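Long-range contacts in histidine phosphotransferase (Caulobacter crescentus, PDB 2OOC), which probably relays phosphoryl groups through a histidine of its Hpt domain, as part of the signalling that controls stalk biogenesis in Caulobacter crescentus: residues A[9-14]-A[93-98]; A[69-74]-A[89-94]. All coordinates share one frame; numbering follows the deposited sequence.

Contact 1 of 2, residues A[9-14]-A[93-98]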
loop_
_atom_site.group_PDB
_atom_site.type_symbol
_atom_site.label_atom_id
_atom_site.label_comp_id
_atom_site.label_asym_id
_atom_site.label_seq_id
_atom_site.Cartn_x
_atom_site.Cartn_y
_atom_site.Cartn_z
ATOM N N GLY A 9 -9.175 3.490 -8.769
ATOM C CA GLY A 9 -8.719 2.350 -7.920
ATOM C C GLY A 9 -7.198 2.278 -7.816
ATOM O O GLY A 9 -6.533 1.928 -8.767
ATOM N N ALA A 10 -6.643 2.621 -6.665
ATOM C CA ALA A 10 -5.196 2.437 -6.400
ATOM C C ALA A 10 -4.831 0.965 -6.224
ATOM O O ALA A 10 -3.685 0.531 -6.538
ATOM C CB ALA A 10 -4.784 3.260 -5.124
ATOM N N VAL A 11 -5.757 0.186 -5.673
ATOM C CA VAL A 11 -5.466 -1.205 -5.294
ATOM C C VAL A 11 -6.318 -2.174 -6.086
ATOM O O VAL A 11 -7.513 -2.003 -6.186
ATOM C CB VAL A 11 -5.661 -1.401 -3.816
ATOM C CG1 VAL A 11 -5.327 -2.798 -3.355
ATOM C CG2 VAL A 11 -4.770 -0.435 -3.047
ATOM N N ASP A 12 -5.662 -3.197 -6.642
ATOM C CA ASP A 12 -6.350 -4.234 -7.374
ATOM C C ASP A 12 -6.829 -5.257 -6.404
ATOM O O ASP A 12 -6.058 -6.188 -6.045
ATOM C CB ASP A 12 -5.353 -4.882 -8.367
ATOM C CG ASP A 12 -6.040 -5.727 -9.373
ATOM O OD1 ASP A 12 -7.117 -6.274 -9.022
ATOM O OD2 ASP A 12 -5.476 -5.849 -10.491
ATOM N N PHE A 13 -8.061 -5.135 -5.903
ATOM C CA PHE A 13 -8.479 -6.011 -4.840
ATOM C C PHE A 13 -8.711 -7.442 -5.336
ATOM O O PHE A 13 -8.685 -8.408 -4.569
ATOM C CB PHE A 13 -9.703 -5.443 -4.065
ATOM C CG PHE A 13 -9.346 -4.294 -3.179
ATOM C CD1 PHE A 13 -8.606 -4.486 -2.036
ATOM C CD2 PHE A 13 -9.709 -3.044 -3.513
ATOM C CE1 PHE A 13 -8.260 -3.376 -1.209
ATOM C CE2 PHE A 13 -9.355 -1.982 -2.705
ATOM C CZ PHE A 13 -8.647 -2.136 -1.582
ATOM N N ALA A 14 -8.895 -7.590 -6.662
ATOM C CA ALA A 14 -8.985 -8.946 -7.226
ATOM C C ALA A 14 -7.676 -9.717 -6.992
ATOM O O ALA A 14 -7.663 -10.925 -6.681
ATOM C CB ALA A 14 -9.289 -8.853 -8.681
ATOM N N ASP A 93 -0.925 7.534 -0.094
ATOM C CA ASP A 93 -2.237 8.025 0.368
ATOM C C ASP A 93 -3.380 7.345 -0.398
ATOM O O ASP A 93 -4.364 6.905 0.206
ATOM C CB ASP A 93 -2.347 9.516 0.166
ATOM C CG ASP A 93 -1.543 10.363 1.119
ATOM O OD1 ASP A 93 -1.074 9.847 2.163
ATOM O OD2 ASP A 93 -1.363 11.597 0.815
ATOM N N ALA A 94 -3.288 7.257 -1.734
ATOM C CA ALA A 94 -4.352 6.659 -2.546
ATOM C C ALA A 94 -4.511 5.173 -2.224
ATOM O O ALA A 94 -5.634 4.675 -2.183
ATOM C CB ALA A 94 -4.028 6.859 -4.031
ATOM N N ALA A 95 -3.411 4.449 -1.954
ATOM C CA ALA A 95 -3.532 3.059 -1.662
ATOM C C ALA A 95 -4.181 2.884 -0.263
ATOM O O ALA A 95 -5.095 2.025 -0.113
ATOM C CB ALA A 95 -2.123 2.389 -1.743
ATOM N N LEU A 96 -3.772 3.720 0.711
ATOM C CA LEU A 96 -4.340 3.635 2.040
ATOM C C LEU A 96 -5.858 3.980 2.046
ATOM O O LEU A 96 -6.640 3.417 2.784
ATOM C CB LEU A 96 -3.543 4.474 3.026
ATOM C CG LEU A 96 -2.187 3.855 3.342
ATOM C CD1 LEU A 96 -1.391 4.906 4.087
ATOM C CD2 LEU A 96 -2.211 2.564 4.187
ATOM N N LEU A 97 -6.224 4.946 1.198
ATOM C CA LEU A 97 -7.612 5.386 1.042
ATOM C C LEU A 97 -8.475 4.221 0.639
ATOM O O LEU A 97 -9.516 3.945 1.220
ATOM C CB LEU A 97 -7.626 6.477 -0.034
ATOM C CG LEU A 97 -9.025 6.911 -0.400
ATOM C CD1 LEU A 97 -9.595 7.848 0.702
ATOM C CD2 LEU A 97 -8.912 7.711 -1.692
ATOM N N ASP A 98 -7.952 3.499 -0.355
ATOM C CA ASP A 98 -8.626 2.325 -0.921
ATOM C C ASP A 98 -8.740 1.188 0.096
ATOM O O ASP A 98 -9.782 0.611 0.276
ATOM C CB ASP A 98 -7.818 1.811 -2.139
ATOM C CG ASP A 98 -8.300 2.346 -3.445
ATOM O OD1 ASP A 98 -8.738 3.517 -3.436
ATOM O OD2 ASP A 98 -8.213 1.574 -4.448
HETATM O O HOH W 1 -9.477 -0.114 -6.007
#

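Contact 2 of 2, residues A[69-74]-A[89-94]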
loop_
_atom_site.group_PDB
_atom_site.type_symbol
_atom_site.label_atom_id
_atom_site.label_comp_id
_atom_site.label_asym_id
_atom_site.label_seq_id
_atom_site.Cartn_x
_atom_site.Cartn_y
_atom_site.Cartn_z
ATOM N N PHE A 69 -0.417 -1.727 -7.344
ATOM C CA PHE A 69 0.581 -1.772 -8.424
ATOM C C PHE A 69 1.048 -0.398 -8.832
ATOM O O PHE A 69 2.234 -0.241 -9.117
ATOM C CB PHE A 69 0.091 -2.615 -9.616
ATOM C CG PHE A 69 -0.011 -4.063 -9.265
ATOM C CD1 PHE A 69 1.100 -4.731 -8.802
ATOM C CD2 PHE A 69 -1.227 -4.725 -9.298
ATOM C CE1 PHE A 69 1.038 -6.067 -8.413
ATOM C CE2 PHE A 69 -1.281 -6.066 -8.920
ATOM C CZ PHE A 69 -0.162 -6.707 -8.473
ATOM N N ASN A 70 0.131 0.577 -8.865
ATOM C CA ASN A 70 0.549 1.942 -9.189
ATOM C C ASN A 70 1.584 2.473 -8.175
ATOM O O ASN A 70 2.589 3.035 -8.555
ATOM C CB ASN A 70 -0.635 2.877 -9.225
ATOM C CG ASN A 70 -0.193 4.377 -9.382
ATOM O OD1 ASN A 70 0.343 4.776 -10.453
ATOM N ND2 ASN A 70 -0.379 5.186 -8.313
ATOM N N LEU A 71 1.340 2.236 -6.873
ATOM C CA LEU A 71 2.291 2.635 -5.853
ATOM C C LEU A 71 3.640 1.981 -6.077
ATOM O O LEU A 71 4.696 2.570 -5.961
ATOM C CB LEU A 71 1.720 2.332 -4.496
ATOM C CG LEU A 71 2.633 2.410 -3.284
ATOM C CD1 LEU A 71 3.171 3.844 -3.168
ATOM C CD2 LEU A 71 1.914 2.019 -1.971
ATOM N N GLY A 72 3.648 0.682 -6.376
ATOM C CA GLY A 72 4.865 0.011 -6.716
ATOM C C GLY A 72 5.627 0.661 -7.851
ATOM O O GLY A 72 6.828 0.842 -7.746
ATOM N N GLU A 73 4.919 1.024 -8.895
ATOM C CA GLU A 73 5.533 1.721 -10.036
ATOM C C GLU A 73 6.101 3.050 -9.661
ATOM O O GLU A 73 7.175 3.408 -10.104
ATOM C CB GLU A 73 4.556 1.892 -11.191
ATOM C CG GLU A 73 4.146 0.587 -11.820
ATOM N N VAL A 74 5.357 3.847 -8.904
ATOM C CA VAL A 74 5.821 5.142 -8.449
ATOM C C VAL A 74 7.089 4.983 -7.626
ATOM O O VAL A 74 8.064 5.715 -7.773
ATOM C CB VAL A 74 4.744 5.869 -7.659
ATOM C CG1 VAL A 74 5.339 7.158 -7.101
ATOM C CG2 VAL A 74 3.506 6.194 -8.521
ATOM N N ARG A 89 4.515 9.574 -1.525
ATOM C CA ARG A 89 3.573 9.839 -0.467
ATOM C C ARG A 89 2.136 9.915 -0.947
ATOM O O ARG A 89 1.234 9.361 -0.324
ATOM C CB ARG A 89 3.949 11.107 0.314
ATOM C CG ARG A 89 5.224 10.978 1.076
ATOM C CD ARG A 89 5.324 11.974 2.185
ATOM N NE ARG A 89 5.207 13.337 1.644
ATOM C CZ ARG A 89 6.191 14.052 1.131
ATOM N NH1 ARG A 89 7.428 13.594 1.107
ATOM N NH2 ARG A 89 5.965 15.282 0.636
ATOM N N THR A 90 1.920 10.598 -2.077
ATOM C CA THR A 90 0.540 10.746 -2.554
ATOM C C THR A 90 -0.005 9.459 -3.175
ATOM O O THR A 90 -1.178 9.175 -3.003
ATOM C CB THR A 90 0.405 11.930 -3.454
ATOM O OG1 THR A 90 1.190 11.777 -4.614
ATOM C CG2 THR A 90 0.775 13.256 -2.782
ATOM N N ALA A 91 0.872 8.638 -3.780
ATOM C CA ALA A 91 0.504 7.279 -4.227
ATOM C C ALA A 91 0.151 6.376 -3.042
ATOM O O ALA A 91 -0.801 5.619 -3.092
ATOM C CB ALA A 91 1.624 6.634 -5.080
ATOM N N LEU A 92 0.901 6.534 -1.935
ATOM C CA LEU A 92 0.670 5.781 -0.716
ATOM C C LEU A 92 -0.674 6.206 -0.085
ATOM O O LEU A 92 -1.497 5.375 0.292
ATOM C CB LEU A 92 1.813 5.959 0.258
ATOM C CG LEU A 92 1.663 5.178 1.577
ATOM C CD1 LEU A 92 1.344 3.633 1.396
ATOM C CD2 LEU A 92 2.923 5.347 2.490
ATOM N N ASP A 93 -0.925 7.534 -0.094
ATOM C CA ASP A 93 -2.237 8.025 0.368
ATOM C C ASP A 93 -3.380 7.345 -0.398
ATOM O O ASP A 93 -4.364 6.905 0.206
ATOM C CB ASP A 93 -2.347 9.516 0.166
ATOM C CG ASP A 93 -1.543 10.363 1.119
ATOM O OD1 ASP A 93 -1.074 9.847 2.163
ATOM O OD2 ASP A 93 -1.363 11.597 0.815
ATOM N N ALA A 94 -3.288 7.257 -1.734
ATOM C CA ALA A 94 -4.352 6.659 -2.546
ATOM C C ALA A 94 -4.511 5.173 -2.224
ATOM O O ALA A 94 -5.634 4.675 -2.183
ATOM C CB ALA A 94 -4.028 6.859 -4.031
HETATM O O HOH W 2 -1.489 4.461 -5.549
#

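Contact 1 of 2, residues A[9-14]-A[93-98]
V11 N and a water both donate to D98 OD2. The contact fastens the N-terminal segment to helix 85-111 of a helical Hpt domain. V11 N donates to D98 OD2 at 3.1 Å, with an N-H...O angle of 157°. The donor stands above the carboxylate plane, 41° out of it. Water 1 donates to D98 OD2 at 2.6 Å and also donates to V11 O, so it bridges the carboxylate to the same residue. A10 N lies 2.9 Å from D98 OD2. D98 also takes a second conformation in the crystal. V11 divides its methyls. CG2 is anti to the carbonyl carbon and packs on A95 and on D98 CB, at 3.9 Å from the latter. CG1, anti to the backbone N, lies over one face of the F13 ring near its rim. The planes of the F13 ring and the D98 carboxylate are turned 24° from each other. F13 CZ meets D98 O at 3.5 Å. Outside the segments, the F13 ring also stacks with Y102. An alanine at F13 would probably leave V11 CG1 and Y102 without their aromatic partner and open a gap beside D98. D12 caps helix 13-19 with a weak bond from A14 N to OD1. A10 CB rests 3.4 Å from A94 O, with A94 CB at 3.8 Å from the same methyl.

Contact 2 of 2, residues A[69-74]-A[89-94]
L71 and A91 face each other across two nearly antiparallel helices. The helix axes of 69-74 and 89-94 approach to 9.0 Å, at 169° between their directions. L71 and A91 also have the nearest CA atoms, 5.2 Å apart. A91 points its single methyl at the other helix, and three side chains gather round it. L71 CD1 touches A91 CB at 3.7 Å. V74 CG2 reaches the same methyl at 3.9 Å from about one helical turn beyond N70. N70 ND2 is the third neighbour, at a looser distance. With only one methyl on A91, L71 and V74 pack directly against it. L71 does more than cover A91. Its CG is anti to the backbone N, and the two methyls beyond it divide the work. CD1 lies against A91 CB and near L92 N, while CD2 meets L92 CD1 at 3.8 Å. The L71 and L92 side chains cross obliquely. The leucine, valine and alanine contacts are apolar, and no direct hydrogen bond joins the segments. One polar link runs through water 2 beside the exposed N70. N70 ND2 donates to the water at 3.1 Å, and the water donates to A91 O at 2.8 Å. A backbone carbonyl thus gains a second-helix partner through solvent. The contact belongs to the helical bundle of the Hpt domain. L71 also packs on V59 and A63 of helix 52-66. L71 and L92 both touch F34 of helix 24-41, so helices 24-41, 52-66, 69-79 and 85-111 all meet around this pair of leucines.

Both contacts use helix 85-111 and share D93 and A94. Their centres lie about 9 Å apart. Contact 2 is the buried one and joins two helices of the bundle mainly through methyl groups, with a single water beside its exposed asparagine. Contact 1 is partly buried and ties a loop and the start of helix 13-19 to the same long helix. Its chemistry is more polar, since a backbone N-H and a water both donate to a carboxylate oxygen. The two are continuous. A95 CB of contact 1 packs on L71 CD2 of contact 2 at 4.1 Å, and D12 CB touches F69 CD2 at 4.2 Å.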